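Local coordinates for protein BIFUNCTIONAL PROTEIN Proline utilization A (PutA) (Corynebacterium freiburgense, PDB 5UX5) that catalyses the two-step oxidation of proline to glutamate, with an FAD-dependent proline dehydrogenase and an NAD-dependent aldehyde dehydrogenase in one chain, at residues L171-E176 with V402-D407; A195-N198 with G204-E207; V308-E311 with Y316-P319; I873-T878 with R963-V968. All blocks are in the same frame, centred on the assembly; numbering follows the deposited sequence.

Overall arrangement
Interactions 1, 2 and 3 all lie in the FAD-binding proline dehydrogenase barrel, their centres 21 to 32 Å apart, while interaction 4 lies between the aldehyde dehydrogenase part and strand 965-980. Interaction 1 joins helix 164-178 to the end of strand 396-403, so interactions 2 and 3 both fall within the sequence it spans; interaction 2, at the start of helix 202-221, closes before interaction 3 opens, and interaction 4 comes after all the others. Interactions 3 and 4 have centres about 17 Å apart and touch: Glu311 meets Arg963 and Cys964 through its carboxylate, and Val308 packs on Cys964. The C-terminal part thus contacts the barrel directly as well as the aldehyde dehydrogenase part.

Interaction 1. Residues L171-E176 with V402-D407; sequences LTRTME and VVHAED
Arg173 lays the flat end of its side chain on the imidazole of His404. The evidence for a stack is twofold: the guanidinium and ring planes are only 20° apart, and their centres are separated by 4.0 Å. Within it, Arg173 CZ comes to 3.4 Å from His404 CD2, so that ring carbon lies over the middle of the guanidinium. Seen from the ring, Arg173 NH2 is displaced toward the rim, while Arg173 NH1 reaches back over His404 CB at 3.5 Å. The torsions explain the meeting. Arg173 leaves the helix with CG beside its backbone N (chi1 -68°) and then runs fully extended to NE, which carries the head group straight off helix 164-178. His404 answers with CG opposite its own backbone N (chi1 -173°), turning the ring broadside to the incoming group. Past the ring, the edge of the guanidinium faces Asp407, but Arg173 NH1 to Asp407 OD2 is 3.9 Å, a long salt bridge. At the ring's edge, on the side away from CD2, His404 ND1 takes a weak bond from the backbone N of Glu406 at 3.4 Å, which may help to fix the ring's rotation. The arginine also touches Leu156 of strand 151-157, so the contact sits where barrel strands and an outer helix come together, just ahead of helix 408-421. With no hydrogen bond between the segments, the contact rests on the stack, in which the cation over the imidazole face is probably favourable, with the Asp407 carboxylate at longer range. If ND1 does accept that weak bond, it would carry no proton, consistent with a neutral imidazole beside the arginine's charge.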
loop_
_atom_site.group_PDB
_atom_site.type_symbol
_atom_site.label_atom_id
_atom_site.label_comp_id
_atom_site.label_asym_id
_atom_site.label_seq_id
_atom_site.Cartn_x
_atom_site.Cartn_y
_atom_site.Cartn_z
ATOM N N LEU A 171 -24.639 -12.998 2.602
ATOM C CA LEU A 171 -24.940 -14.174 3.407
ATOM C C LEU A 171 -26.445 -14.408 3.503
ATOM O O LEU A 171 -26.937 -15.490 3.168
ATOM C CB LEU A 171 -24.339 -14.017 4.797
ATOM C CG LEU A 171 -24.663 -15.133 5.793
ATOM C CD1 LEU A 171 -24.140 -16.464 5.291
ATOM C CD2 LEU A 171 -24.144 -14.841 7.188
ATOM N N THR A 172 -27.198 -13.403 3.937
ATOM C CA THR A 172 -28.621 -13.640 4.144
ATOM C C THR A 172 -29.304 -13.969 2.826
ATOM O O THR A 172 -30.230 -14.797 2.784
ATOM C CB THR A 172 -29.304 -12.425 4.794
ATOM O OG1 THR A 172 -29.120 -11.283 3.965
ATOM C CG2 THR A 172 -28.780 -12.129 6.204
ATOM N N ARG A 173 -28.854 -13.339 1.737
ATOM C CA ARG A 173 -29.473 -13.590 0.440
ATOM C C ARG A 173 -29.104 -14.966 -0.109
ATOM O O ARG A 173 -29.923 -15.597 -0.800
ATOM C CB ARG A 173 -29.069 -12.493 -0.542
ATOM C CG ARG A 173 -29.638 -11.136 -0.227
ATOM C CD ARG A 173 -29.207 -10.072 -1.228
ATOM N NE ARG A 173 -29.777 -8.779 -0.842
ATOM C CZ ARG A 173 -29.284 -7.595 -1.182
ATOM N NH1 ARG A 173 -28.190 -7.518 -1.928
ATOM N NH2 ARG A 173 -29.880 -6.489 -0.757
ATOM N N THR A 174 -27.881 -15.440 0.179
ATOM C CA THR A 174 -27.508 -16.813 -0.153
ATOM C C THR A 174 -28.312 -17.802 0.671
ATOM O O THR A 174 -28.748 -18.842 0.163
ATOM C CB THR A 174 -26.021 -17.025 0.077
ATOM O OG1 THR A 174 -25.282 -16.256 -0.876
ATOM C CG2 THR A 174 -25.658 -18.517 -0.085
ATOM N N MET A 175 -28.537 -17.471 1.942
ATOM C CA MET A 175 -29.404 -18.278 2.788
ATOM C C MET A 175 -30.794 -18.390 2.192
ATOM O O MET A 175 -31.398 -19.466 2.221
ATOM C CB MET A 175 -29.494 -17.677 4.189
ATOM C CG MET A 175 -28.233 -17.825 5.015
ATOM S SD MET A 175 -28.355 -17.014 6.620
ATOM C CE MET A 175 -29.610 -17.954 7.466
ATOM N N GLU A 176 -31.309 -17.302 1.611
ATOM C CA GLU A 176 -32.647 -17.365 1.020
ATOM C C GLU A 176 -32.700 -18.324 -0.167
ATOM O O GLU A 176 -33.684 -19.053 -0.330
ATOM C CB GLU A 176 -33.115 -15.971 0.607
ATOM C CG GLU A 176 -33.409 -15.036 1.782
ATOM C CD GLU A 176 -34.424 -15.598 2.782
ATOM O OE1 GLU A 176 -35.394 -16.284 2.366
ATOM O OE2 GLU A 176 -34.236 -15.335 3.996
ATOM N N VAL A 402 -26.098 -15.198 -10.102
ATOM C CA VAL A 402 -27.332 -14.483 -9.807
ATOM C C VAL A 402 -27.004 -13.232 -8.997
ATOM O O VAL A 402 -25.919 -13.091 -8.420
ATOM C CB VAL A 402 -28.377 -15.368 -9.080
ATOM C CG1 VAL A 402 -28.686 -16.596 -9.907
ATOM C CG2 VAL A 402 -27.877 -15.781 -7.716
ATOM N N VAL A 403 -27.961 -12.306 -8.965
ATOM C CA VAL A 403 -27.707 -10.994 -8.398
ATOM C C VAL A 403 -28.998 -10.374 -7.868
ATOM O O VAL A 403 -30.107 -10.726 -8.283
ATOM C CB VAL A 403 -27.043 -10.088 -9.462
ATOM C CG1 VAL A 403 -28.056 -9.658 -10.527
ATOM C CG2 VAL A 403 -26.357 -8.913 -8.811
ATOM N N HIS A 404 -28.839 -9.472 -6.903
ATOM C CA HIS A 404 -29.903 -8.567 -6.507
ATOM C C HIS A 404 -30.087 -7.497 -7.584
ATOM O O HIS A 404 -29.126 -7.081 -8.235
ATOM C CB HIS A 404 -29.574 -7.923 -5.166
ATOM C CG HIS A 404 -30.692 -7.106 -4.604
ATOM N ND1 HIS A 404 -30.942 -5.809 -5.000
ATOM C CD2 HIS A 404 -31.641 -7.412 -3.688
ATOM C CE1 HIS A 404 -31.993 -5.349 -4.348
ATOM N NE2 HIS A 404 -32.434 -6.302 -3.546
ATOM N N ALA A 405 -31.336 -7.052 -7.770
ATOM C CA ALA A 405 -31.694 -6.236 -8.935
ATOM C C ALA A 405 -30.799 -5.010 -9.104
ATOM O O ALA A 405 -30.293 -4.746 -10.202
ATOM C CB ALA A 405 -33.161 -5.814 -8.843
ATOM N N GLU A 406 -30.595 -4.239 -8.030
ATOM C CA GLU A 406 -29.801 -3.012 -8.151
ATOM C C GLU A 406 -28.358 -3.310 -8.514
ATOM O O GLU A 406 -27.674 -2.466 -9.103
ATOM C CB GLU A 406 -29.828 -2.210 -6.851
ATOM C CG GLU A 406 -30.825 -2.707 -5.831
ATOM C CD GLU A 406 -30.332 -2.522 -4.412
ATOM O OE1 GLU A 406 -29.099 -2.606 -4.198
ATOM O OE2 GLU A 406 -31.173 -2.282 -3.518
ATOM N N ASP A 407 -27.868 -4.485 -8.160
ATOM C CA ASP A 407 -26.460 -4.780 -8.334
ATOM C C ASP A 407 -26.153 -5.351 -9.712
ATOM O O ASP A 407 -25.028 -5.801 -9.946
ATOM C CB ASP A 407 -25.993 -5.724 -7.223
ATOM C CG ASP A 407 -26.228 -5.145 -5.826
ATOM O OD1 ASP A 407 -26.498 -3.925 -5.707
ATOM O OD2 ASP A 407 -26.132 -5.911 -4.841
#

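Interaction 2. Residues A195-N198 with G204-E207; sequences AQLN and GNTE
Asn205 points its carboxamide at the loop residues Leu197 and Asn198, the side chains of Leu197 and Asn205 crossing at a slant. Asn205 CG sits beside its own backbone N (chi1 -68°), a setting that sends the amide out from helix 202-221 toward the preceding loop. There the two residues meet different parts of it. Leu197 lays its CD1 branch along the asparagine: Leu197 CD1 lies 3.8 Å from Asn205 CB and 3.6 Å from Asn205 CG, so the methyl follows the aliphatic stem up to the amide carbon. On the polar side, Asn205 ND2 reaches the backbone O of Asn198 at 2.9 Å, but the N-H...O angle is 124°, and the bent bond counts as weak. Asn205 ND2 also stands 3.3 Å from Asn198 N, a pairing of two donors that adds no bond. The Asn198 side chain comes in only through its stem, with Asn198 CB 4.2 Å from Asn205 OD1. Its amide is engaged elsewhere: OD1 accepts from the backbone N of Trp200, two residues on, which closes an Asx turn, and ND2 makes a weak bond to Leu759 O. Gln196 likewise gives a hydrogen bond from NE2 to Ala747 O, tying this loop to the aldehyde dehydrogenase part of the chain. The whole is a short-range closure in which an asparagine near the start of a helix reaches back to the loop that leads into it. It belongs to the connection between helix 190-193 and helix 202-221 in the TIM-barrel-like proline dehydrogenase fold.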
loop_
_atom_site.group_PDB
_atom_site.type_symbol
_atom_site.label_atom_id
_atom_site.label_comp_id
_atom_site.label_asym_id
_atom_site.label_seq_id
_atom_site.Cartn_x
_atom_site.Cartn_y
_atom_site.Cartn_z
ATOM N N ALA A 195 -16.489 -8.801 5.744
ATOM C CA ALA A 195 -15.793 -7.779 4.988
ATOM C C ALA A 195 -14.522 -7.386 5.718
ATOM O O ALA A 195 -14.415 -7.550 6.935
ATOM C CB ALA A 195 -16.663 -6.552 4.774
ATOM N N GLN A 196 -13.560 -6.845 4.951
ATOM C CA GLN A 196 -12.274 -6.374 5.478
ATOM C C GLN A 196 -11.544 -7.459 6.266
ATOM O O GLN A 196 -11.001 -7.211 7.342
ATOM C CB GLN A 196 -12.468 -5.126 6.343
ATOM C CG GLN A 196 -12.965 -3.889 5.582
ATOM C CD GLN A 196 -13.350 -2.712 6.486
ATOM O OE1 GLN A 196 -13.022 -2.674 7.669
ATOM N NE2 GLN A 196 -14.038 -1.737 5.911
ATOM N N LEU A 197 -11.548 -8.683 5.734
ATOM C CA LEU A 197 -10.861 -9.806 6.366
ATOM C C LEU A 197 -9.429 -9.448 6.762
ATOM O O LEU A 197 -8.572 -9.229 5.899
ATOM C CB LEU A 197 -10.892 -11.018 5.437
ATOM C CG LEU A 197 -10.977 -12.413 6.053
ATOM C CD1 LEU A 197 -11.944 -12.461 7.231
ATOM C CD2 LEU A 197 -11.379 -13.417 4.966
ATOM N N ASN A 198 -9.177 -9.348 8.059
ATOM C CA ASN A 198 -7.871 -8.956 8.579
ATOM C C ASN A 198 -6.843 -10.079 8.463
ATOM O O ASN A 198 -6.914 -11.046 9.231
ATOM C CB ASN A 198 -8.012 -8.539 10.027
ATOM C CG ASN A 198 -6.697 -8.103 10.653
ATOM O OD1 ASN A 198 -5.625 -8.070 10.010
ATOM N ND2 ASN A 198 -6.781 -7.741 11.936
ATOM N N GLY A 204 -9.258 -15.236 14.897
ATOM C CA GLY A 204 -10.475 -14.463 15.024
ATOM C C GLY A 204 -11.304 -14.489 13.763
ATOM O O GLY A 204 -12.535 -14.536 13.817
ATOM N N ASN A 205 -10.648 -14.437 12.612
ATOM C CA ASN A 205 -11.391 -14.523 11.367
ATOM C C ASN A 205 -12.120 -15.854 11.266
ATOM O O ASN A 205 -13.272 -15.903 10.816
ATOM C CB ASN A 205 -10.449 -14.305 10.186
ATOM C CG ASN A 205 -9.915 -12.878 10.121
ATOM O OD1 ASN A 205 -10.021 -12.111 11.076
ATOM N ND2 ASN A 205 -9.342 -12.519 8.990
ATOM N N THR A 206 -11.467 -16.944 11.703
ATOM C CA THR A 206 -12.088 -18.268 11.665
ATOM C C THR A 206 -13.346 -18.301 12.512
ATOM O O THR A 206 -14.389 -18.787 12.066
ATOM C CB THR A 206 -11.123 -19.349 12.146
ATOM O OG1 THR A 206 -10.002 -19.436 11.262
ATOM C CG2 THR A 206 -11.821 -20.676 12.133
ATOM N N GLU A 207 -13.261 -17.780 13.744
ATOM C CA GLU A 207 -14.401 -17.815 14.651
ATOM C C GLU A 207 -15.530 -16.947 14.129
ATOM O O GLU A 207 -16.700 -17.318 14.221
ATOM C CB GLU A 207 -13.980 -17.358 16.042
ATOM C CG GLU A 207 -13.069 -18.340 16.753
ATOM C CD GLU A 207 -13.738 -19.683 17.050
ATOM O OE1 GLU A 207 -14.834 -19.695 17.656
ATOM O OE2 GLU A 207 -13.166 -20.730 16.671
#

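Interaction 3. Residues V308-E311 with Y316-P319; sequences VDAE and YPAP
Pro317 meets Ala310 with one side of its ring, and following that ring atom by atom shows its approach tightening toward the backbone. Pro317 CB lies 4.3 Å from Ala310 CB, already at the margin of van der Waals reach. Pro317 CG, the next atom, is 4.1 Å from Ala310 CB, and Pro317 CD closes the apolar contact at 4.0 Å from the same methyl. Where the ring returns to the backbone the distances shorten: Ala310 CB is 3.4 Å from Pro317 N and 3.5 Å from Tyr316 C. The methyl therefore rests against the peptide link between Tyr316 and Pro317 at least as much as against the ring. Tyr316 itself takes no side-chain part, since its CB leaves in the direction away from the helix and its side chain touches Arg459. The backbones are near each other, with 5.0 Å between Ala310 CA and Pro317 CA, a close spacing in which the single methyl of Ala310 fills the gap. Such nearness follows from the topology: helix 303-313 ends and the chain folds straight back along it before helix 323-337. Backbone oxygens in the returning piece are held from elsewhere, Tyr316 O by Arg460 NE and Pro319 O by Arg459 NE. The Pro317 side chain is about 8 Å from the bound FAD, so the loop runs near the cofactor. The contact is van der Waals packing, methyl on peptide link and ring, with no hydrogen bond between the segments. Because a proline nitrogen bears no N-H, it can lie under a methyl group without leaving a donor in want of a partner.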
loop_
_atom_site.group_PDB
_atom_site.type_symbol
_atom_site.label_atom_id
_atom_site.label_comp_id
_atom_site.label_asym_id
_atom_site.label_seq_id
_atom_site.Cartn_x
_atom_site.Cartn_y
_atom_site.Cartn_z
ATOM N N VAL A 308 0.238 -8.200 -9.428
ATOM C CA VAL A 308 0.298 -6.842 -8.878
ATOM C C VAL A 308 0.621 -6.882 -7.387
ATOM O O VAL A 308 1.475 -6.135 -6.905
ATOM C CB VAL A 308 -1.007 -6.065 -9.151
ATOM C CG1 VAL A 308 -1.077 -4.869 -8.227
ATOM C CG2 VAL A 308 -1.127 -5.621 -10.633
ATOM N N ASP A 309 -0.102 -7.708 -6.623
ATOM C CA ASP A 309 0.135 -7.816 -5.180
ATOM C C ASP A 309 1.607 -8.120 -4.887
ATOM O O ASP A 309 2.189 -7.588 -3.930
ATOM C CB ASP A 309 -0.779 -8.897 -4.582
ATOM C CG ASP A 309 -0.779 -8.892 -3.064
ATOM O OD1 ASP A 309 -0.752 -7.796 -2.497
ATOM O OD2 ASP A 309 -0.810 -9.959 -2.416
ATOM N N ALA A 310 2.208 -9.007 -5.687
ATOM C CA ALA A 310 3.615 -9.358 -5.533
ATOM C C ALA A 310 4.531 -8.190 -5.892
ATOM O O ALA A 310 5.409 -7.813 -5.102
ATOM C CB ALA A 310 3.949 -10.586 -6.387
ATOM N N GLU A 311 4.353 -7.604 -7.082
ATOM C CA GLU A 311 5.296 -6.570 -7.504
ATOM C C GLU A 311 5.278 -5.373 -6.544
ATOM O O GLU A 311 6.332 -4.805 -6.239
ATOM C CB GLU A 311 5.007 -6.120 -8.944
ATOM C CG GLU A 311 6.009 -5.046 -9.445
ATOM C CD GLU A 311 5.709 -4.549 -10.843
ATOM O OE1 GLU A 311 6.669 -4.277 -11.601
ATOM O OE2 GLU A 311 4.511 -4.423 -11.185
ATOM N N TYR A 316 7.389 -12.805 -4.581
ATOM C CA TYR A 316 7.043 -13.596 -5.749
ATOM C C TYR A 316 5.529 -13.689 -5.854
ATOM O O TYR A 316 4.816 -13.728 -4.840
ATOM C CB TYR A 316 7.607 -15.008 -5.668
ATOM C CG TYR A 316 9.087 -15.086 -5.759
ATOM C CD1 TYR A 316 9.730 -14.928 -6.969
ATOM C CD2 TYR A 316 9.848 -15.320 -4.630
ATOM C CE1 TYR A 316 11.113 -15.006 -7.060
ATOM C CE2 TYR A 316 11.221 -15.385 -4.691
ATOM C CZ TYR A 316 11.851 -15.224 -5.915
ATOM O OH TYR A 316 13.211 -15.287 -5.989
ATOM N N PRO A 317 5.013 -13.724 -7.069
ATOM C CA PRO A 317 3.604 -14.074 -7.249
ATOM C C PRO A 317 3.328 -15.440 -6.630
ATOM O O PRO A 317 4.186 -16.320 -6.609
ATOM C CB PRO A 317 3.432 -14.088 -8.771
ATOM C CG PRO A 317 4.681 -13.392 -9.315
ATOM C CD PRO A 317 5.750 -13.608 -8.333
ATOM N N ALA A 318 2.163 -15.576 -6.022
ATOM C CA ALA A 318 1.776 -16.876 -5.481
ATOM C C ALA A 318 1.575 -17.950 -6.559
ATOM O O ALA A 318 1.872 -19.128 -6.277
ATOM C CB ALA A 318 0.527 -16.702 -4.608
ATOM N N PRO A 319 1.044 -17.653 -7.746
ATOM C CA PRO A 319 0.875 -18.693 -8.758
ATOM C C PRO A 319 2.181 -19.006 -9.477
ATOM O O PRO A 319 3.196 -18.337 -9.329
ATOM C CB PRO A 319 -0.137 -18.098 -9.743
ATOM C CG PRO A 319 -0.705 -16.934 -9.073
ATOM C CD PRO A 319 0.350 -16.422 -8.154
#

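Interaction 4. Residues I873-T878 with R963-V968; sequences INRGIT and RCESNV
The backbone O of Gly876 is gripped by two nitrogens of Arg875, the residue that also reaches across to Glu965. Arg875 NE gives the straighter bond, 2.8 Å to Gly876 O with an N-H...O angle of 157°, and lies in the carbonyl plane. Arg875 NH2 meets the same Gly876 O at 3.2 Å from above that plane, completing a side-on hold. The bend that allows it is in the arginine chain: CG is set between the backbone N and the carbonyl carbon, and a turn at chi3 (-71°) folds the guanidinium back over its own loop. NH1 is left facing the other segment, where Arg875 NH1 bonds Glu965 OE2 at 3.0 Å in a salt bridge. Glu965 comes from its strand with an extended chain, roughly at right angles to the arginine. That one hydrogen bond makes it a single-point bridge, for Glu965 OE1 stays 3.6 Å from Arg875 NH1. OE2 is met from above the carboxylate plane and lies tilted out of the guanidinium plane. The other oxygen, Glu965 OE1, takes Asn967 ND2 at 3.0 Å on its anti lone pair; Asn967 OD1 in turn accepts from Gln885 NE2 and bonds Ser1062 OG. Between the partners runs strand 1056-1064, whose Ser1062 is touched by both Arg875 and Glu965, and which pairs with strands 870-873 and 965-980. The bridge thus ties the loop after strand 870-873 to strand 965-980. With both oxygens of the buried Glu965 engaged, and a cation on one of them, its carboxylate is probably kept ionised.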
loop_
_atom_site.group_PDB
_atom_site.type_symbol
_atom_site.label_atom_id
_atom_site.label_comp_id
_atom_site.label_asym_id
_atom_site.label_seq_id
_atom_site.Cartn_x
_atom_site.Cartn_y
_atom_site.Cartn_z
ATOM N N ILE A 873 -2.672 8.889 -7.977
ATOM C CA ILE A 873 -3.766 8.792 -8.923
ATOM C C ILE A 873 -4.362 7.398 -8.816
ATOM O O ILE A 873 -3.660 6.400 -9.005
ATOM C CB ILE A 873 -3.286 9.134 -10.341
ATOM C CG1 ILE A 873 -2.983 10.640 -10.360
ATOM C CG2 ILE A 873 -4.317 8.763 -11.375
ATOM C CD1 ILE A 873 -1.917 11.070 -11.310
ATOM N N ASN A 874 -5.640 7.333 -8.452
ATOM C CA ASN A 874 -6.355 6.060 -8.316
ATOM C C ASN A 874 -5.641 5.092 -7.367
ATOM O O ASN A 874 -5.522 3.902 -7.638
ATOM C CB ASN A 874 -6.589 5.424 -9.689
ATOM C CG ASN A 874 -7.467 6.268 -10.571
ATOM O OD1 ASN A 874 -8.415 6.896 -10.094
ATOM N ND2 ASN A 874 -7.185 6.274 -11.858
ATOM N N ARG A 875 -5.181 5.605 -6.233
ATOM C CA ARG A 875 -4.689 4.767 -5.151
ATOM C C ARG A 875 -4.707 5.598 -3.879
ATOM O O ARG A 875 -5.046 6.778 -3.907
ATOM C CB ARG A 875 -3.298 4.241 -5.460
ATOM C CG ARG A 875 -2.379 5.328 -5.962
ATOM C CD ARG A 875 -0.969 5.002 -5.582
ATOM N NE ARG A 875 -0.784 5.152 -4.149
ATOM C CZ ARG A 875 0.279 4.709 -3.483
ATOM N NH1 ARG A 875 1.252 4.073 -4.125
ATOM N NH2 ARG A 875 0.373 4.897 -2.177
ATOM N N GLY A 876 -4.343 4.968 -2.755
ATOM C CA GLY A 876 -4.257 5.684 -1.498
ATOM C C GLY A 876 -3.157 6.735 -1.506
ATOM O O GLY A 876 -2.221 6.696 -2.311
ATOM N N ILE A 877 -3.299 7.724 -0.614
ATOM C CA ILE A 877 -2.352 8.826 -0.512
ATOM C C ILE A 877 -1.408 8.672 0.680
ATOM O O ILE A 877 -0.635 9.595 0.975
ATOM C CB ILE A 877 -3.057 10.193 -0.478
ATOM C CG1 ILE A 877 -3.803 10.394 0.822
ATOM C CG2 ILE A 877 -4.002 10.370 -1.639
ATOM C CD1 ILE A 877 -4.481 11.721 0.846
ATOM N N THR A 878 -1.409 7.515 1.342
ATOM C CA THR A 878 -0.473 7.227 2.425
ATOM C C THR A 878 0.402 6.052 2.026
ATOM O O THR A 878 0.216 5.460 0.965
ATOM C CB THR A 878 -1.200 6.934 3.725
ATOM O OG1 THR A 878 -1.975 5.747 3.540
ATOM C CG2 THR A 878 -2.091 8.069 4.074
ATOM N N ARG A 963 5.892 -2.445 -13.161
ATOM C CA ARG A 963 4.872 -2.553 -14.207
ATOM C C ARG A 963 3.542 -1.934 -13.763
ATOM O O ARG A 963 2.972 -1.100 -14.471
ATOM C CB ARG A 963 4.695 -4.014 -14.622
ATOM C CG ARG A 963 5.560 -4.460 -15.821
ATOM C CD ARG A 963 5.859 -5.991 -15.858
ATOM N NE ARG A 963 6.816 -6.384 -14.812
ATOM C CZ ARG A 963 6.535 -7.149 -13.751
ATOM N NH1 ARG A 963 7.493 -7.427 -12.861
ATOM N NH2 ARG A 963 5.300 -7.634 -13.566
ATOM N N CYS A 964 3.061 -2.270 -12.565
ATOM C CA CYS A 964 1.682 -1.945 -12.212
ATOM C C CYS A 964 1.499 -0.522 -11.684
ATOM O O CYS A 964 0.360 -0.078 -11.502
ATOM C CB CYS A 964 1.181 -2.920 -11.148
ATOM S SG CYS A 964 2.094 -2.724 -9.610
ATOM N N GLU A 965 2.577 0.201 -11.416
ATOM C CA GLU A 965 2.456 1.512 -10.801
ATOM C C GLU A 965 3.554 2.421 -11.338
ATOM O O GLU A 965 4.739 2.140 -11.165
ATOM C CB GLU A 965 2.538 1.387 -9.288
ATOM C CG GLU A 965 2.367 2.662 -8.537
ATOM C CD GLU A 965 2.330 2.427 -7.058
ATOM O OE1 GLU A 965 3.413 2.298 -6.425
ATOM O OE2 GLU A 965 1.196 2.331 -6.523
ATOM N N SER A 966 3.155 3.509 -11.982
ATOM C CA SER A 966 4.081 4.550 -12.409
ATOM C C SER A 966 4.459 5.421 -11.219
ATOM O O SER A 966 3.586 5.975 -10.551
ATOM C CB SER A 966 3.448 5.399 -13.504
ATOM O OG SER A 966 4.271 6.509 -13.764
ATOM N N ASN A 967 5.750 5.532 -10.935
ATOM C CA ASN A 967 6.221 6.350 -9.818
ATOM C C ASN A 967 7.253 7.357 -10.328
ATOM O O ASN A 967 8.420 7.003 -10.535
ATOM C CB ASN A 967 6.760 5.464 -8.698
ATOM C CG ASN A 967 5.639 4.645 -8.022
ATOM O OD1 ASN A 967 4.801 5.209 -7.316
ATOM N ND2 ASN A 967 5.643 3.326 -8.216
ATOM N N VAL A 968 6.821 8.619 -10.483
ATOM C CA VAL A 968 7.571 9.683 -11.159
ATOM C C VAL A 968 8.150 10.681 -10.155
ATOM O O VAL A 968 7.477 11.097 -9.207
ATOM C CB VAL A 968 6.661 10.396 -12.181
ATOM C CG1 VAL A 968 7.272 11.650 -12.681
ATOM C CG2 VAL A 968 6.390 9.463 -13.350
#